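HTH-type dhaKLM operon transcriptional activator DhaS (Lactococcus lactis, PDB 2IU5) activates transcription of the dhaKLM operon together with DhaQ in response to dihydroxyacetone, binding an inverted repeat upstream of and partly overlapping the -35 promoter sequence. Local coordinates at residues Phe22-Tyr31 with Glu95-Ile106. The protein carries 1 engineered substitution. Numbering follows the deposited sequence.
Sequences FKDLMQSNAY and ENQIFYQKIFVI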
ATOM      1  N   PHE A  22      -5.381 -23.839 -17.101  1.00 18.82           N
ATOM      2  CA  PHE A  22      -5.238 -23.697 -15.652  1.00 19.13           C
ATOM      3  C   PHE A  22      -6.104 -22.567 -15.114  1.00 19.89           C
ATOM      4  O   PHE A  22      -6.805 -22.725 -14.107  1.00 19.29           O
ATOM      5  CB  PHE A  22      -3.793 -23.455 -15.320  1.00 20.47           C
ATOM      6  CG  PHE A  22      -3.513 -23.407 -13.857  1.00 21.62           C
ATOM      7  CD1 PHE A  22      -3.823 -24.471 -13.037  1.00 25.18           C
ATOM      8  CD2 PHE A  22      -2.928 -22.275 -13.298  1.00 28.50           C
ATOM      9  CE1 PHE A  22      -3.557 -24.442 -11.666  1.00 26.40           C
ATOM     10  CE2 PHE A  22      -2.659 -22.227 -11.927  1.00 29.59           C
ATOM     11  CZ  PHE A  22      -2.977 -23.318 -11.114  1.00 27.78           C
ATOM     12  N   LYS A  23      -6.056 -21.421 -15.791  1.00 19.69           N
ATOM     13  CA  LYS A  23      -6.834 -20.249 -15.322  1.00 20.15           C
ATOM     14  C   LYS A  23      -8.327 -20.593 -15.335  1.00 20.93           C
ATOM     15  O   LYS A  23      -9.071 -20.219 -14.420  1.00 22.75           O
ATOM     16  CB  LYS A  23      -6.509 -19.000 -16.139  1.00 21.96           C
ATOM     17  CG  LYS A  23      -5.150 -18.446 -15.754  1.00 23.91           C
ATOM     18  CD  LYS A  23      -4.858 -17.085 -16.395  1.00 27.35           C
ATOM     19  CE  LYS A  23      -4.344 -17.255 -17.797  1.00 31.96           C
ATOM     20  NZ  LYS A  23      -4.156 -15.904 -18.458  1.00 30.71           N
ATOM     21  N   ASP A  24      -8.781 -21.302 -16.365  1.00 22.21           N
ATOM     22  CA  ASP A  24     -10.155 -21.784 -16.431  1.00 21.82           C
ATOM     23  C   ASP A  24     -10.523 -22.700 -15.253  1.00 21.46           C
ATOM     24  O   ASP A  24     -11.578 -22.519 -14.627  1.00 21.58           O
ATOM     25  CB  ASP A  24     -10.422 -22.473 -17.768  1.00 25.39           C
ATOM     26  CG  ASP A  24     -10.472 -21.487 -18.949  1.00 29.54           C
ATOM     27  OD1 ASP A  24     -10.450 -20.252 -18.726  1.00 33.00           O
ATOM     28  OD2 ASP A  24     -10.532 -21.960 -20.108  1.00 33.62           O
ATOM     29  N   LEU A  25      -9.671 -23.672 -14.941  1.00 19.12           N
ATOM     30  CA  LEU A  25      -9.949 -24.560 -13.805  1.00 19.66           C
ATOM     31  C   LEU A  25      -9.945 -23.810 -12.469  1.00 18.75           C
ATOM     32  O   LEU A  25     -10.709 -24.146 -11.565  1.00 17.59           O
ATOM     33  CB  LEU A  25      -8.941 -25.707 -13.810  1.00 19.93           C
ATOM     34  CG  LEU A  25      -9.130 -26.659 -14.997  1.00 21.09           C
ATOM     35  CD1 LEU A  25      -7.852 -27.413 -15.298  1.00 23.64           C
ATOM     36  CD2 LEU A  25     -10.272 -27.645 -14.779  1.00 26.08           C
ATOM     37  N   MET A  26      -9.090 -22.792 -12.346  1.00 18.92           N
ATOM     38  CA  MET A  26      -9.016 -22.003 -11.093  1.00 18.75           C
ATOM     39  C   MET A  26     -10.267 -21.165 -10.846  1.00 20.28           C
ATOM     40  O   MET A  26     -10.499 -20.677  -9.751  1.00 20.62           O
ATOM     41  CB  MET A  26      -7.783 -21.083 -11.100  1.00 19.45           C
ATOM     42  CG  MET A  26      -6.464 -21.806 -10.931  1.00 21.35           C
ATOM     43  SD  MET A  26      -6.185 -22.200  -9.194  1.00 23.52           S
ATOM     44  CE  MET A  26      -5.511 -20.658  -8.543  1.00 23.17           C
ATOM     45  N   GLN A  27     -11.096 -20.987 -11.866  1.00 19.28           N
ATOM     46  CA  GLN A  27     -12.358 -20.303 -11.635  1.00 19.19           C
ATOM     47  C   GLN A  27     -13.275 -21.120 -10.725  1.00 18.80           C
ATOM     48  O   GLN A  27     -14.063 -20.554  -9.959  1.00 18.90           O
ATOM     49  CB  GLN A  27     -13.022 -19.999 -12.984  1.00 21.14           C
ATOM     50  CG  GLN A  27     -14.421 -19.409 -12.920  1.00 21.00           C
ATOM     51  CD  GLN A  27     -14.412 -17.963 -12.494  1.00 24.21           C
ATOM     52  OE1 GLN A  27     -13.436 -17.245 -12.717  1.00 27.46           O
ATOM     53  NE2 GLN A  27     -15.492 -17.522 -11.879  1.00 22.13           N
ATOM     54  N   SER A  28     -13.180 -22.444 -10.817  1.00 17.94           N
ATOM     55  CA  SER A  28     -14.238 -23.279 -10.247  1.00 17.71           C
ATOM     56  C   SER A  28     -13.728 -24.441  -9.409  1.00 18.65           C
ATOM     57  O   SER A  28     -14.539 -25.228  -8.913  1.00 20.04           O
ATOM     58  CB  SER A  28     -15.146 -23.806 -11.375  1.00 19.94           C
ATOM     59  OG  SER A  28     -14.366 -24.573 -12.292  1.00 21.81           O
ATOM     60  N   ASN A  29     -12.406 -24.541  -9.266  1.00 18.59           N
ATOM     61  CA  ASN A  29     -11.792 -25.596  -8.449  1.00 21.13           C
ATOM     62  C   ASN A  29     -10.762 -24.990  -7.502  1.00 19.06           C
ATOM     63  O   ASN A  29     -10.135 -23.986  -7.843  1.00 20.60           O
ATOM     64  CB  ASN A  29     -11.093 -26.610  -9.353  1.00 20.45           C
ATOM     65  CG  ASN A  29     -12.050 -27.327 -10.291  1.00 23.26           C
ATOM     66  OD1 ASN A  29     -12.668 -28.330  -9.904  1.00 24.49           O
ATOM     67  ND2 ASN A  29     -12.183 -26.828 -11.521  1.00 21.51           N
ATOM     68  N   ALA A  30     -10.595 -25.596  -6.325  1.00 21.23           N
ATOM     69  CA  ALA A  30      -9.519 -25.162  -5.428  1.00 21.01           C
ATOM     70  C   ALA A  30      -8.174 -25.459  -6.080  1.00 20.81           C
ATOM     71  O   ALA A  30      -8.005 -26.484  -6.741  1.00 20.72           O
ATOM     72  CB  ALA A  30      -9.624 -25.892  -4.111  1.00 21.24           C
ATOM     73  N   TYR A  31      -7.214 -24.555  -5.897  1.00 19.65           N
ATOM     74  CA  TYR A  31      -5.907 -24.692  -6.477  1.00 19.56           C
ATOM     75  C   TYR A  31      -5.291 -26.086  -6.309  1.00 20.25           C
ATOM     76  O   TYR A  31      -4.820 -26.685  -7.274  1.00 19.37           O
ATOM     77  CB  TYR A  31      -4.971 -23.646  -5.879  1.00 20.91           C
ATOM     78  CG  TYR A  31      -3.513 -23.968  -6.084  1.00 19.65           C
ATOM     79  CD1 TYR A  31      -2.905 -23.799  -7.326  1.00 19.55           C
ATOM     80  CD2 TYR A  31      -2.740 -24.444  -5.033  1.00 20.15           C
ATOM     81  CE1 TYR A  31      -1.558 -24.094  -7.516  1.00 22.01           C
ATOM     82  CE2 TYR A  31      -1.400 -24.744  -5.214  1.00 22.30           C
ATOM     83  CZ  TYR A  31      -0.818 -24.569  -6.445  1.00 22.09           C
ATOM     84  OH  TYR A  31       0.518 -24.866  -6.630  1.00 24.67           O
ATOM     85  N   GLU A  95     -11.815 -10.307 -14.493  1.00 18.85           N
ATOM     86  CA  GLU A  95     -12.110 -11.579 -15.132  1.00 19.94           C
ATOM     87  C   GLU A  95     -11.512 -12.698 -14.300  1.00 18.62           C
ATOM     88  O   GLU A  95     -12.139 -13.756 -14.112  1.00 20.10           O
ATOM     89  CB  GLU A  95     -11.516 -11.606 -16.533  1.00 22.89           C
ATOM     90  CG  GLU A  95     -11.706 -12.932 -17.211  1.00 28.61           C
ATOM     91  CD  GLU A  95     -11.394 -12.855 -18.687  1.00 33.53           C
ATOM     92  OE1 GLU A  95     -11.346 -11.718 -19.212  1.00 37.50           O
ATOM     93  OE2 GLU A  95     -11.200 -13.937 -19.291  1.00 37.92           O
ATOM     94  N   ASN A  96     -10.304 -12.460 -13.802  1.00 19.24           N
ATOM     95  CA  ASN A  96      -9.597 -13.492 -13.064  1.00 18.64           C
ATOM     96  C   ASN A  96      -9.627 -13.239 -11.566  1.00 18.08           C
ATOM     97  O   ASN A  96      -8.673 -13.595 -10.859  1.00 18.31           O
ATOM     98  CB  ASN A  96      -8.156 -13.597 -13.549  1.00 20.57           C
ATOM     99  CG  ASN A  96      -8.067 -14.114 -14.952  1.00 21.38           C
ATOM    100  OD1 ASN A  96      -8.207 -15.313 -15.202  1.00 25.99           O
ATOM    101  ND2 ASN A  96      -7.840 -13.215 -15.891  1.00 21.21           N
ATOM    102  N   GLN A  97     -10.710 -12.628 -11.090  1.00 19.33           N
ATOM    103  CA  GLN A  97     -10.778 -12.237  -9.690  1.00 19.20           C
ATOM    104  C   GLN A  97     -10.712 -13.461  -8.766  1.00 19.53           C
ATOM    105  O   GLN A  97     -10.063 -13.426  -7.712  1.00 19.49           O
ATOM    106  CB  GLN A  97     -12.064 -11.473  -9.440  1.00 20.95           C
ATOM    107  CG  GLN A  97     -12.335 -11.125  -8.020  1.00 26.16           C
ATOM    108  CD  GLN A  97     -13.818 -11.036  -7.858  1.00 35.48           C
ATOM    109  OE1 GLN A  97     -14.490 -12.042  -7.615  1.00 39.15           O
ATOM    110  NE2 GLN A  97     -14.348  -9.828  -8.003  1.00 38.45           N
ATOM    111  N   ILE A  98     -11.370 -14.552  -9.140  1.00 18.34           N
ATOM    112  CA  ILE A  98     -11.393 -15.700  -8.250  1.00 18.42           C
ATOM    113  C   ILE A  98      -9.998 -16.319  -8.188  1.00 18.91           C
ATOM    114  O   ILE A  98      -9.518 -16.692  -7.117  1.00 19.36           O
ATOM    115  CB  ILE A  98     -12.421 -16.737  -8.673  1.00 19.83           C
ATOM    116  CG1 ILE A  98     -13.809 -16.167  -8.433  1.00 20.42           C
ATOM    117  CG2 ILE A  98     -12.180 -18.070  -7.953  1.00 19.83           C
ATOM    118  CD1 ILE A  98     -14.928 -17.064  -8.820  1.00 25.71           C
ATOM    119  N   PHE A  99      -9.340 -16.433  -9.334  1.00 17.85           N
ATOM    120  CA  PHE A  99      -7.960 -16.908  -9.422  1.00 18.52           C
ATOM    121  C   PHE A  99      -7.098 -16.103  -8.464  1.00 20.31           C
ATOM    122  O   PHE A  99      -6.357 -16.690  -7.660  1.00 19.81           O
ATOM    123  CB  PHE A  99      -7.493 -16.719 -10.873  1.00 19.43           C
ATOM    124  CG  PHE A  99      -6.063 -17.102 -11.175  1.00 20.49           C
ATOM    125  CD1 PHE A  99      -5.700 -18.405 -11.476  1.00 24.73           C
ATOM    126  CD2 PHE A  99      -5.073 -16.138 -11.170  1.00 24.85           C
ATOM    127  CE1 PHE A  99      -4.376 -18.726 -11.759  1.00 26.40           C
ATOM    128  CE2 PHE A  99      -3.756 -16.460 -11.450  1.00 26.54           C
ATOM    129  CZ  PHE A  99      -3.407 -17.757 -11.743  1.00 23.25           C
ATOM    130  N   TYR A 100      -7.186 -14.768  -8.550  1.00 18.79           N
ATOM    131  CA  TYR A 100      -6.305 -13.933  -7.723  1.00 20.15           C
ATOM    132  C   TYR A 100      -6.684 -13.943  -6.253  1.00 19.78           C
ATOM    133  O   TYR A 100      -5.797 -13.892  -5.389  1.00 19.36           O
ATOM    134  CB  TYR A 100      -6.052 -12.518  -8.299  1.00 20.52           C
ATOM    135  CG  TYR A 100      -5.094 -12.659  -9.447  1.00 19.90           C
ATOM    136  CD1 TYR A 100      -3.736 -12.899  -9.199  1.00 21.94           C
ATOM    137  CD2 TYR A 100      -5.517 -12.574 -10.760  1.00 20.94           C
ATOM    138  CE1 TYR A 100      -2.822 -13.048 -10.220  1.00 21.62           C
ATOM    139  CE2 TYR A 100      -4.593 -12.722 -11.811  1.00 21.71           C
ATOM    140  CZ  TYR A 100      -3.252 -12.956 -11.519  1.00 22.16           C
ATOM    141  OH  TYR A 100      -2.333 -13.109 -12.523  1.00 23.50           O
ATOM    142  N   GLN A 101      -7.972 -14.008  -5.931  1.00 19.70           N
ATOM    143  CA  GLN A 101      -8.376 -14.230  -4.543  1.00 19.96           C
ATOM    144  C   GLN A 101      -7.678 -15.476  -3.992  1.00 20.58           C
ATOM    145  O   GLN A 101      -7.154 -15.467  -2.863  1.00 20.78           O
ATOM    146  CB  GLN A 101      -9.875 -14.501  -4.436  1.00 21.66           C
ATOM    147  CG  GLN A 101     -10.760 -13.331  -4.687  1.00 26.13           C
ATOM    148  CD  GLN A 101     -12.217 -13.694  -4.497  1.00 29.84           C
ATOM    149  OE1 GLN A 101     -12.576 -14.880  -4.444  1.00 29.37           O
ATOM    150  NE2 GLN A 101     -13.067 -12.679  -4.391  1.00 31.26           N
ATOM    151  N   LYS A 102      -7.675 -16.544  -4.790  1.00 19.81           N
ATOM    152  CA  LYS A 102      -7.008 -17.766  -4.370  1.00 19.54           C
ATOM    153  C   LYS A 102      -5.522 -17.613  -4.178  1.00 20.22           C
ATOM    154  O   LYS A 102      -4.965 -18.150  -3.227  1.00 21.56           O
ATOM    155  CB  LYS A 102      -7.340 -18.930  -5.292  1.00 19.04           C
ATOM    156  CG  LYS A 102      -8.784 -19.339  -5.176  1.00 18.76           C
ATOM    157  CD  LYS A 102      -9.157 -20.369  -6.232  1.00 21.37           C
ATOM    158  CE  LYS A 102     -10.618 -20.727  -6.077  1.00 22.32           C
ATOM    159  NZ  LYS A 102     -11.177 -21.517  -7.216  1.00 23.22           N
ATOM    160  N   ILE A 103      -4.880 -16.882  -5.072  1.00 18.96           N
ATOM    161  CA  ILE A 103      -3.438 -16.682  -4.983  1.00 21.27           C
ATOM    162  C   ILE A 103      -3.068 -15.865  -3.748  1.00 20.34           C
ATOM    163  O   ILE A 103      -2.055 -16.150  -3.096  1.00 21.37           O
ATOM    164  CB  ILE A 103      -2.903 -15.981  -6.213  1.00 22.51           C
ATOM    165  CG1 ILE A 103      -3.128 -16.835  -7.469  1.00 24.53           C
ATOM    166  CG2 ILE A 103      -1.422 -15.646  -6.023  1.00 25.02           C
ATOM    167  CD1 ILE A 103      -2.596 -18.235  -7.369  1.00 28.30           C
ATOM    168  N   PHE A 104      -3.861 -14.857  -3.403  1.00 20.35           N
ATOM    169  CA  PHE A 104      -3.557 -14.098  -2.197  1.00 22.47           C
ATOM    170  C   PHE A 104      -3.615 -14.991  -0.962  1.00 23.03           C
ATOM    171  O   PHE A 104      -2.929 -14.713   0.024  1.00 25.44           O
ATOM    172  CB  PHE A 104      -4.473 -12.885  -2.022  1.00 23.07           C
ATOM    173  CG  PHE A 104      -4.086 -11.719  -2.865  1.00 23.43           C
ATOM    174  CD1 PHE A 104      -2.863 -11.091  -2.680  1.00 24.80           C
ATOM    175  CD2 PHE A 104      -4.937 -11.244  -3.854  1.00 23.33           C
ATOM    176  CE1 PHE A 104      -2.505  -9.997  -3.477  1.00 25.94           C
ATOM    177  CE2 PHE A 104      -4.584 -10.154  -4.650  1.00 24.59           C
ATOM    178  CZ  PHE A 104      -3.360  -9.537  -4.450  1.00 23.65           C
ATOM    179  N   VAL A 105      -4.421 -16.051  -1.008  1.00 22.78           N
ATOM    180  CA  VAL A 105      -4.472 -17.041   0.081  1.00 26.14           C
ATOM    181  C   VAL A 105      -3.281 -18.006   0.068  1.00 25.60           C
ATOM    182  O   VAL A 105      -2.676 -18.255   1.120  1.00 26.78           O
ATOM    183  CB  VAL A 105      -5.793 -17.842   0.074  1.00 25.00           C
ATOM    184  CG1 VAL A 105      -5.724 -18.994   1.086  1.00 27.22           C
ATOM    185  CG2 VAL A 105      -6.961 -16.928   0.404  1.00 26.88           C
ATOM    186  N   ILE A 106      -2.959 -18.537  -1.109  1.00 26.08           N
ATOM    187  CA  ILE A 106      -1.940 -19.574  -1.290  1.00 27.26           C
ATOM    188  C   ILE A 106      -0.504 -19.075  -1.193  1.00 29.20           C
ATOM    189  O   ILE A 106       0.377 -19.804  -0.732  1.00 30.10           O
ATOM    190  CB  ILE A 106      -2.047 -20.254  -2.660  1.00 27.70           C
ATOM    191  CG1 ILE A 106      -3.382 -20.966  -2.846  1.00 26.76           C
ATOM    192  CG2 ILE A 106      -0.913 -21.237  -2.841  1.00 30.12           C
ATOM    193  CD1 ILE A 106      -3.851 -20.938  -4.295  1.00 29.07           C
TER
HETATM  194  O   HOH W   1      -9.279 -17.410 -13.849  1.00 17.91           O
HETATM  195  O   HOH W   2      -6.889 -14.168 -18.610  1.00 30.83           O
HETATM  196  O   HOH W   3     -10.759 -16.495 -11.823  1.00 11.91           O
HETATM  197  O   HOH W   4     -14.289 -15.123 -15.152  1.00 20.63           O
HETATM  198  O   HOH W   5     -14.181 -21.163  -7.144  1.00 21.63           O
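Met26 and Phe99 lie at the heart of a helix-helix junction of the TetR-family fold, where the last turns of helix 13-28, of the TetR-type DNA-binding region, pack on helix 97-106 of the C-terminal region. The axes of the segments cross at 79° and approach to 8.2 Å. Phe99 swings its ring toward helix 13-28 because CG is anti to the backbone N (chi1 178°). Met26 CB meets the ring edge at CD1, 3.4 Å away, while its sulfur makes an oblique Met-aromatic contact. Lys23 CG sits over one face, toward the rim, and Ile103 CG1, from the same helix as Phe99, over the opposite face, likewise off-centre. Phe22, which packs on Leu61 and Ile64 of helix 57-73, brings CE2 to the ring edge at CE1. Waters flank this apolar core: one donates to both Lys23 O and Asn96 OD1, and another joins Gln27 OE1 to Phe99 N. Asn96 ND2 hydrogen-bonds to Tyr92 O, and the ammonium of Lys23 forms a salt bridge with Asp68. At the C-terminal end of helix 13-28, the extended chain of Lys102 lets NZ donate hydrogen bonds to Met26 O and Asn29 O, each 2.8 Å, from above both carbonyl planes. An alanine here would probably leave these oxygens without their charged donor and the turn after the helix less firmly held. A water links Lys102 NZ to Gln27 O.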